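Putative malic enzyme ((S)-malate:NAD+ oxidoreductase (decarboxylating)) (Streptococcus pyogenes, PDB 2A9F) probably catalyses the NAD+-dependent oxidative decarboxylation of (S)-malate, with magnesium or manganese as the preferred divalent metal. Local coordinates at residues Ile169-Ala174 with Phe286-Pro291. Numbering follows the deposited sequence.
Sequences IVVLAA and FAMANP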
# COMPACT_ATOMS: atom_id res chain seq x y z
N ILE A 169 1.31 26.08 5.83
CA ILE A 169 2.29 25.98 6.90
C ILE A 169 3.61 26.64 6.52
O ILE A 169 4.34 27.11 7.39
CB ILE A 169 2.60 24.52 7.26
CG1 ILE A 169 1.31 23.78 7.57
CG2 ILE A 169 3.51 24.46 8.45
CD1 ILE A 169 1.43 22.29 7.39
N VAL A 170 3.92 26.66 5.23
CA VAL A 170 5.16 27.27 4.80
C VAL A 170 4.97 28.77 4.66
O VAL A 170 5.91 29.55 4.81
CB VAL A 170 5.65 26.66 3.48
CG1 VAL A 170 6.95 27.33 3.04
CG2 VAL A 170 5.86 25.17 3.66
N VAL A 171 3.73 29.17 4.38
CA VAL A 171 3.43 30.58 4.25
C VAL A 171 3.44 31.16 5.65
O VAL A 171 3.91 32.28 5.87
CB VAL A 171 2.06 30.80 3.60
CG1 VAL A 171 1.66 32.28 3.70
CG2 VAL A 171 2.13 30.37 2.12
N LEU A 172 2.95 30.38 6.60
CA LEU A 172 2.91 30.81 7.98
C LEU A 172 4.32 30.96 8.51
O LEU A 172 4.60 31.84 9.33
CB LEU A 172 2.14 29.80 8.83
CG LEU A 172 1.77 30.25 10.24
CD1 LEU A 172 1.14 31.65 10.19
CD2 LEU A 172 0.81 29.27 10.86
N ALA A 173 5.23 30.11 8.03
CA ALA A 173 6.61 30.18 8.50
C ALA A 173 7.28 31.35 7.81
O ALA A 173 8.14 32.02 8.40
CB ALA A 173 7.35 28.88 8.17
N ALA A 174 6.87 31.59 6.57
CA ALA A 174 7.43 32.67 5.78
C ALA A 174 7.08 34.05 6.35
O ALA A 174 7.75 35.03 6.06
CB ALA A 174 6.95 32.57 4.34
N PHE A 286 2.22 37.49 -0.60
CA PHE A 286 2.33 36.07 -0.89
C PHE A 286 1.31 35.64 -1.93
O PHE A 286 0.21 35.24 -1.60
CB PHE A 286 2.17 35.25 0.39
CG PHE A 286 3.34 35.39 1.32
CD1 PHE A 286 4.57 34.85 0.97
CD2 PHE A 286 3.23 36.12 2.49
CE1 PHE A 286 5.69 35.06 1.78
CE2 PHE A 286 4.34 36.33 3.31
CZ PHE A 286 5.57 35.80 2.95
N ALA A 287 1.69 35.75 -3.19
CA ALA A 287 0.80 35.37 -4.28
C ALA A 287 0.99 33.89 -4.53
O ALA A 287 1.83 33.50 -5.34
CB ALA A 287 1.13 36.17 -5.51
N MET A 288 0.21 33.08 -3.83
CA MET A 288 0.28 31.63 -3.93
C MET A 288 -0.45 31.00 -5.10
O MET A 288 -0.38 29.79 -5.30
CB MET A 288 -0.24 31.00 -2.64
CG MET A 288 0.57 31.40 -1.42
SD MET A 288 2.31 31.05 -1.69
CE MET A 288 2.85 32.53 -2.44
N ALA A 289 -1.17 31.82 -5.87
CA ALA A 289 -1.90 31.28 -7.00
C ALA A 289 -0.96 30.53 -7.95
O ALA A 289 0.08 31.05 -8.37
CB ALA A 289 -2.63 32.39 -7.74
N ASN A 290 -1.36 29.29 -8.24
CA ASN A 290 -0.67 28.35 -9.12
C ASN A 290 -0.27 29.04 -10.43
O ASN A 290 -0.68 30.18 -10.67
CB ASN A 290 -1.63 27.21 -9.41
CG ASN A 290 -2.81 27.67 -10.24
OD1 ASN A 290 -2.67 27.97 -11.43
ND2 ASN A 290 -3.98 27.74 -9.61
N PRO A 291 0.44 28.33 -11.33
CA PRO A 291 0.86 28.95 -12.60
C PRO A 291 0.86 30.47 -12.60
O PRO A 291 1.89 31.09 -12.31
CB PRO A 291 -0.12 28.33 -13.59
CG PRO A 291 -0.20 26.88 -13.08
CD PRO A 291 0.21 26.90 -11.58
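V171 and A174, one turn apart on helix 162-180, pack against F286 of strand 284-287 and M288 of the loop that follows. This is helix-on-strand packing in the Rossmann-type NAD-binding domain. F286 lies in a strand of the central sheet, and its backbone is hydrogen-bonded to I263 and V265.

The contact is apolar throughout. Two residues meet the F286 ring. V171 CG1 sits over one face, 4.3 Å from F286 CG. A174 CB comes in obliquely at the far end, 3.8 Å from F286 CZ and equally near CE1. F286 CB points toward the helix, and with CG anti to the carbonyl carbon (chi1 -71°) the ring extends to A174. I175 and S178 of the same helix also touch the F286 side chain.

The second apolar group pairs V171 with M288. The V171 methyls have different partners: CG1 lies over the ring and CG2 touches M288. The V171 and M288 side chains run past each other in opposite directions. Bends at chi2 (-53°) and chi3 (88°) turn M288 CE back to within 4.0 Å of F286 CB. I319, from a loop, touches both V171 and M288.

N290, two residues past M288, is predicted to bind (S)-malate. The M288 side chain is about 13 Å from a bound magnesium ion. V171 CG2 meets M288 at two atoms, SD at 3.9 Å and CG at 4.0 Å.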